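Local atomic coordinates of glyoxalase family protein (Bacillus cereus, PDB entry 1ZSW), a protein that is of unsettled function but binds a zinc ion and belongs to the glyoxalase (vicinal oxygen chelate) superfamily of metalloproteins. Residues H116-K119 with E120-K124; W260-Q263 with V264-G268; T38-A41 with N42-N45. All blocks are in the same frame, centred on the assembly; numbering follows the deposited sequence.

Contact 1. Residues H116-K119 with E120-K124; sequences HYWK and ERFEK
Phe122 N donates to Trp118 O at 2.8 Å, the shortest of four successive i to i+4 backbone bonds that wind residues 116-124 into the last turns of helix 112-124. The same oxygen also lies over one face of the phenyl ring, 3.2 Å from Phe122 CG. Further out, Phe122 CE2 meets Trp118 CE3 at 3.7 Å, with the two ring planes inclined by 45°. On the next flank Arg121 runs straight out from CG to NE, its CG trans to the backbone N (chi1 -170°), and this brings its CD against both aromatic side chains, 3.6 Å from Trp118 CZ3 and 3.5 Å from Tyr117 OH. The guanidinium plane is nearly parallel to the tyrosine ring, 8° apart, but presents its edge to the indole. Its polar partners lie beyond this turn: NE and NH1 bond to the carbonyls of Val51 and Asn50. Trp118 NE1 likewise leaves the turn, for His176 O. Lys119 NZ has a salt bridge with Glu131; its long approach to Glu123 is less certain, as that carboxylate is modelled in two conformers. The aliphatic part of Arg121 thus packs against aromatic surface while its charge goes to carbonyls at the C-terminal end of helix 41-51, where the helix dipole would probably favour a cation.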
# COMPACT_ATOMS: atom_id res chain seq x y z
N HIS A 116 -21.81 6.68 -3.77
CA HIS A 116 -22.73 6.92 -4.87
C HIS A 116 -22.08 7.71 -5.99
O HIS A 116 -22.26 7.39 -7.16
CB HIS A 116 -24.01 7.60 -4.36
CG HIS A 116 -24.85 6.69 -3.50
ND1 HIS A 116 -25.65 5.71 -4.03
CD2 HIS A 116 -24.97 6.60 -2.16
CE1 HIS A 116 -26.24 5.05 -3.05
NE2 HIS A 116 -25.85 5.57 -1.90
N TYR A 117 -21.27 8.71 -5.60
CA TYR A 117 -20.46 9.44 -6.56
C TYR A 117 -19.56 8.49 -7.37
O TYR A 117 -19.50 8.54 -8.60
CB TYR A 117 -19.60 10.51 -5.83
CG TYR A 117 -18.58 11.09 -6.76
CD1 TYR A 117 -17.32 10.50 -6.91
CD2 TYR A 117 -18.86 12.23 -7.52
CE1 TYR A 117 -16.39 11.00 -7.79
CE2 TYR A 117 -17.94 12.75 -8.40
CZ TYR A 117 -16.69 12.15 -8.53
OH TYR A 117 -15.79 12.65 -9.43
N TRP A 118 -18.87 7.60 -6.66
CA TRP A 118 -17.99 6.63 -7.29
C TRP A 118 -18.66 5.60 -8.19
O TRP A 118 -18.17 5.28 -9.27
CB TRP A 118 -17.10 5.98 -6.22
CG TRP A 118 -15.97 6.96 -5.85
CD1 TRP A 118 -15.81 7.64 -4.70
CD2 TRP A 118 -14.88 7.31 -6.69
NE1 TRP A 118 -14.68 8.47 -4.78
CE2 TRP A 118 -14.09 8.25 -5.99
CE3 TRP A 118 -14.51 6.94 -8.00
CZ2 TRP A 118 -12.92 8.82 -6.55
CZ3 TRP A 118 -13.33 7.49 -8.56
CH2 TRP A 118 -12.59 8.45 -7.83
N LYS A 119 -19.83 5.11 -7.75
CA LYS A 119 -20.60 4.21 -8.59
C LYS A 119 -20.92 4.87 -9.93
O LYS A 119 -20.70 4.27 -10.98
CB LYS A 119 -21.89 3.76 -7.88
CG LYS A 119 -22.61 2.64 -8.63
CD LYS A 119 -23.24 1.64 -7.68
CE LYS A 119 -23.43 0.29 -8.38
NZ LYS A 119 -24.30 0.40 -9.59
N GLU A 120 -21.41 6.11 -9.92
CA GLU A 120 -21.69 6.79 -11.20
C GLU A 120 -20.42 6.99 -12.03
O GLU A 120 -20.42 6.76 -13.25
CB GLU A 120 -22.45 8.11 -11.02
CG GLU A 120 -22.51 9.01 -12.27
CD GLU A 120 -23.16 8.37 -13.49
OE1 GLU A 120 -24.15 7.61 -13.34
OE2 GLU A 120 -22.69 8.64 -14.62
N ARG A 121 -19.33 7.39 -11.38
CA ARG A 121 -18.07 7.60 -12.09
C ARG A 121 -17.54 6.31 -12.75
O ARG A 121 -17.04 6.33 -13.86
CB ARG A 121 -17.02 8.18 -11.13
CG ARG A 121 -15.75 8.65 -11.84
CD ARG A 121 -14.94 9.59 -10.93
NE ARG A 121 -13.74 10.05 -11.65
CZ ARG A 121 -13.71 11.10 -12.45
NH1 ARG A 121 -12.57 11.44 -13.06
NH2 ARG A 121 -14.82 11.81 -12.66
N PHE A 122 -17.66 5.19 -12.04
CA PHE A 122 -17.25 3.91 -12.56
C PHE A 122 -18.11 3.51 -13.77
O PHE A 122 -17.60 2.92 -14.73
CB PHE A 122 -17.33 2.84 -11.46
CG PHE A 122 -16.23 2.94 -10.41
CD1 PHE A 122 -16.38 2.33 -9.17
CD2 PHE A 122 -15.05 3.64 -10.67
CE1 PHE A 122 -15.38 2.39 -8.17
CE2 PHE A 122 -14.04 3.73 -9.68
CZ PHE A 122 -14.20 3.10 -8.44
N GLU A 123 -19.41 3.82 -13.71
CA GLU A 123 -20.31 3.56 -14.84
C GLU A 123 -19.80 4.36 -16.04
O GLU A 123 -19.57 3.82 -17.13
CB GLU A 123 -21.75 3.97 -14.50
CG GLU A 123 -22.44 3.08 -13.46
CD GLU A 123 -23.73 3.70 -12.92
OE1 GLU A 123 -24.19 4.72 -13.49
OE2 GLU A 123 -24.26 3.19 -11.92
N LYS A 124 -19.59 5.66 -15.82
CA LYS A 124 -19.12 6.57 -16.85
C LYS A 124 -17.81 6.11 -17.52
O LYS A 124 -17.65 6.19 -18.74
CB LYS A 124 -18.95 7.98 -16.27
CG LYS A 124 -18.27 8.98 -17.21
CD LYS A 124 -19.07 9.22 -18.49
CE LYS A 124 -20.33 10.02 -18.22
NZ LYS A 124 -20.04 11.23 -17.39
O HOH W 1 -23.46 0.26 -11.90

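Contact 2. Residues W260-Q263 with V264-G268; sequences WEEQ and VKQRG
Glu262 and Gln266, one turn apart on helix 254-266, meet through their side chains: Gln266 NE2 donates to Glu262 OE2 at 2.7 Å. The glutamine approaches from well above the carboxylate plane, 58° out of it, and the bond is far from straight. Both chains are bent at chi2. Glu262 starts with CG trans to its backbone N and then turns at chi2 (76°), while Gln266 has CG beside its own N and turns the other way (-64°). The fold in Gln266 brings its CG to within 3.1 Å of Glu262 O, the carbonyl that accepts the backbone N-H of the same residue. Glu261 and Lys265 behave differently. Both are extended beyond CG and run side by side in the same direction, and Lys265 NZ stops 4.3 Å from Glu261 OE2, beyond salt-bridge range. A water closes the gap, donating to Glu261 OE2 at 2.6 Å and accepting from Lys265 NZ at 3.1 Å; Ser271 OG also bonds that carboxylate oxygen. Val264 sets its CG2 branch beside its own backbone N, 3.2 Å from Trp260 O. Arg267 N to Gln263 O, at 3.3 Å, is the last helical i to i+4 bond. The helix then finishes in a Schellman motif, in which Gly268 takes positive phi and its N reaches Lys265 O at 3.0 Å. Towards the interior, Val264 packs on Phe285 and Glu261 on Leu283, both of strand 280-286, whereas Trp260 and Gln263 touch Ile201 at the end of helix 191-201, where the indole also meets the ring of Phe202.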
# COMPACT_ATOMS: atom_id res chain seq x y z
N TRP A 260 12.67 -3.08 14.74
CA TRP A 260 11.89 -4.08 14.02
C TRP A 260 12.75 -5.07 13.26
O TRP A 260 12.41 -6.22 13.19
CB TRP A 260 10.84 -3.42 13.11
CG TRP A 260 9.73 -2.76 13.89
CD1 TRP A 260 9.44 -1.44 13.94
CD2 TRP A 260 8.80 -3.42 14.77
NE1 TRP A 260 8.36 -1.22 14.79
CE2 TRP A 260 7.96 -2.42 15.32
CE3 TRP A 260 8.64 -4.74 15.19
CZ2 TRP A 260 6.94 -2.71 16.24
CZ3 TRP A 260 7.59 -5.04 16.10
CH2 TRP A 260 6.78 -4.00 16.63
N GLU A 261 13.88 -4.60 12.73
CA GLU A 261 14.81 -5.52 12.10
C GLU A 261 15.24 -6.59 13.07
O GLU A 261 15.23 -7.76 12.74
CB GLU A 261 16.03 -4.84 11.52
CG GLU A 261 16.88 -5.90 10.84
CD GLU A 261 17.94 -5.32 9.96
OE1 GLU A 261 18.52 -4.28 10.32
OE2 GLU A 261 18.16 -5.92 8.89
N GLU A 262 15.59 -6.18 14.28
CA GLU A 262 15.92 -7.14 15.33
C GLU A 262 14.78 -8.11 15.66
O GLU A 262 14.99 -9.32 15.77
CB GLU A 262 16.35 -6.39 16.58
CG GLU A 262 16.74 -7.28 17.71
CD GLU A 262 18.12 -7.92 17.55
OE1 GLU A 262 18.79 -7.71 16.49
OE2 GLU A 262 18.52 -8.64 18.51
N GLN A 263 13.56 -7.61 15.82
CA GLN A 263 12.43 -8.50 16.08
C GLN A 263 12.17 -9.55 15.00
O GLN A 263 11.87 -10.72 15.30
CB GLN A 263 11.15 -7.67 16.33
CG GLN A 263 11.30 -6.68 17.48
CD GLN A 263 11.68 -7.38 18.79
OE1 GLN A 263 12.69 -7.05 19.41
NE2 GLN A 263 10.87 -8.33 19.20
N VAL A 264 12.28 -9.12 13.75
CA VAL A 264 12.09 -9.99 12.61
C VAL A 264 13.13 -11.10 12.58
O VAL A 264 12.80 -12.26 12.39
CB VAL A 264 12.11 -9.14 11.33
CG1 VAL A 264 12.29 -9.98 10.09
CG2 VAL A 264 10.81 -8.29 11.32
N LYS A 265 14.38 -10.73 12.83
CA LYS A 265 15.48 -11.70 12.86
C LYS A 265 15.29 -12.73 13.98
O LYS A 265 15.54 -13.93 13.80
CB LYS A 265 16.80 -10.96 13.07
CG LYS A 265 17.35 -10.27 11.85
CD LYS A 265 18.82 -9.89 12.07
CE LYS A 265 19.38 -9.25 10.82
NZ LYS A 265 20.73 -8.64 11.03
N GLN A 266 14.84 -12.28 15.14
CA GLN A 266 14.63 -13.18 16.28
C GLN A 266 13.58 -14.22 16.00
O GLN A 266 13.61 -15.30 16.57
CB GLN A 266 14.27 -12.43 17.58
CG GLN A 266 15.33 -11.42 18.05
CD GLN A 266 16.69 -12.02 18.43
OE1 GLN A 266 16.90 -13.24 18.41
NE2 GLN A 266 17.63 -11.13 18.79
N ARG A 267 12.63 -13.91 15.12
CA ARG A 267 11.58 -14.87 14.78
C ARG A 267 11.96 -15.74 13.55
O ARG A 267 11.17 -16.57 13.08
CB ARG A 267 10.23 -14.15 14.57
CG ARG A 267 9.87 -13.04 15.60
CD ARG A 267 9.73 -13.53 17.02
NE ARG A 267 8.91 -12.66 17.87
CZ ARG A 267 9.26 -11.45 18.30
NH1 ARG A 267 10.42 -10.90 17.94
NH2 ARG A 267 8.44 -10.78 19.11
N GLY A 268 13.18 -15.57 13.07
CA GLY A 268 13.78 -16.52 12.11
C GLY A 268 13.48 -16.13 10.69
O GLY A 268 13.84 -16.84 9.72
O HOH W 2 20.38 -7.20 8.35

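Contact 3. Residues T38-A41 with N42-N45; sequences TKNA and NENN
Asn40 caps the N-terminus of helix 41-51 through its side chain, which bonds to Glu43 N. Its CB and CG both lie against the carboxylate of Glu43, on which the amide is stacked with the two planes 28° apart, though Glu43 is modelled in two conformers and the approach is correspondingly uncertain. CG stands trans to the backbone N (chi1 -172°), swinging the amide over the first turn. At the tip, OD1 accepts from Glu43 N at 2.8 Å, with the donor in the plane of the amide carbonyl, and also packs 3.4 Å from Asn42 CB. ND2 has a weak bond to a water, which also accepts from Asn42 ND2 at 3.2 Å; the other amide atom of Asn42, OD1, is taken by Glu336 N. The backbone of Asn40 joins in: its O receives Asn44 N at 3.0 Å, and its N gives a weak bond to Thr38 OG1, whose stronger partner is Glu147. Thr38 OG1 further touches Asn44 CB at 3.5 Å. The turn thus passes from strand 31-38 into the helix, which faces the sheet: Asn44 packs on Phe86 of strand 83-88 and Leu71 of strand 69-74, and Ala41 rests on Leu71.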
# COMPACT_ATOMS: atom_id res chain seq x y z
N THR A 38 2.36 -3.35 -13.26
CA THR A 38 1.53 -2.99 -14.43
C THR A 38 2.27 -3.34 -15.71
O THR A 38 3.49 -3.32 -15.76
CB THR A 38 1.12 -1.48 -14.45
OG1 THR A 38 0.20 -1.24 -15.52
CG2 THR A 38 2.31 -0.56 -14.63
N LYS A 39 1.50 -3.67 -16.76
CA LYS A 39 2.11 -3.94 -18.06
C LYS A 39 2.26 -2.66 -18.89
O LYS A 39 3.08 -2.62 -19.83
CB LYS A 39 1.20 -4.92 -18.82
CG LYS A 39 1.89 -5.56 -20.00
CD LYS A 39 0.96 -6.56 -20.69
CE LYS A 39 1.59 -7.08 -21.99
NZ LYS A 39 2.78 -7.97 -21.81
N ASN A 40 1.48 -1.62 -18.57
CA ASN A 40 1.38 -0.46 -19.45
C ASN A 40 1.21 0.82 -18.66
O ASN A 40 0.16 1.06 -18.11
CB ASN A 40 0.19 -0.64 -20.41
CG ASN A 40 0.14 0.44 -21.49
OD1 ASN A 40 -0.22 1.59 -21.25
ND2 ASN A 40 0.52 0.06 -22.71
N ALA A 41 2.26 1.63 -18.59
CA ALA A 41 2.24 2.87 -17.82
C ALA A 41 1.22 3.88 -18.32
O ALA A 41 0.61 4.55 -17.51
CB ALA A 41 3.65 3.51 -17.75
N ASN A 42 1.04 4.00 -19.64
CA ASN A 42 0.03 4.94 -20.16
C ASN A 42 -1.37 4.64 -19.63
O ASN A 42 -2.06 5.54 -19.17
CB ASN A 42 0.02 4.96 -21.70
CG ASN A 42 1.32 5.51 -22.30
OD1 ASN A 42 2.07 6.21 -21.65
ND2 ASN A 42 1.58 5.17 -23.56
N GLU A 43 -1.76 3.37 -19.65
CA GLU A 43 -3.10 2.97 -19.20
C GLU A 43 -3.19 3.04 -17.67
O GLU A 43 -4.23 3.39 -17.11
CB GLU A 43 -3.43 1.57 -19.71
CG GLU A 43 -3.55 1.51 -21.24
CD GLU A 43 -3.48 0.11 -21.81
OE1 GLU A 43 -3.12 -0.84 -21.07
OE2 GLU A 43 -3.78 -0.05 -23.02
N ASN A 44 -2.07 2.73 -17.01
CA ASN A 44 -2.01 2.78 -15.55
C ASN A 44 -2.15 4.21 -15.06
O ASN A 44 -2.96 4.49 -14.18
CB ASN A 44 -0.69 2.13 -15.08
CG ASN A 44 -0.57 2.12 -13.57
OD1 ASN A 44 -1.21 1.32 -12.89
ND2 ASN A 44 0.25 3.01 -13.05
N ASN A 45 -1.41 5.12 -15.69
CA ASN A 45 -1.52 6.54 -15.39
C ASN A 45 -2.93 7.07 -15.62
O ASN A 45 -3.45 7.78 -14.78
CB ASN A 45 -0.49 7.31 -16.24
CG ASN A 45 -0.54 8.83 -16.02
OD1 ASN A 45 -0.93 9.58 -16.93
ND2 ASN A 45 -0.14 9.28 -14.84
O HOH W 3 -0.29 2.83 -24.56

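How the contacts relate
Each contact sits at or near a helix end: contact 3 at the start of helix 41-51, contact 1 in the last turns of helix 112-124, and contact 2 at the C-terminal end of helix 254-266, where it ends in a Schellman motif at Gly268. Contacts 1 and 3, in the same glyoxalase-superfamily range, are neighbours, centres 22 Å and nearest atoms about 10 Å apart, and Arg121 of contact 1 bonds the far end of the helix that contact 3 begins. Contact 2, in the second such range, lies across the chain's centre, 45 Å from contact 1 and 36 Å from contact 3 between centres. It is near the zinc site of His33, His246 and Glu294: the side chain of Val264 is about 10 Å from that of Glu294.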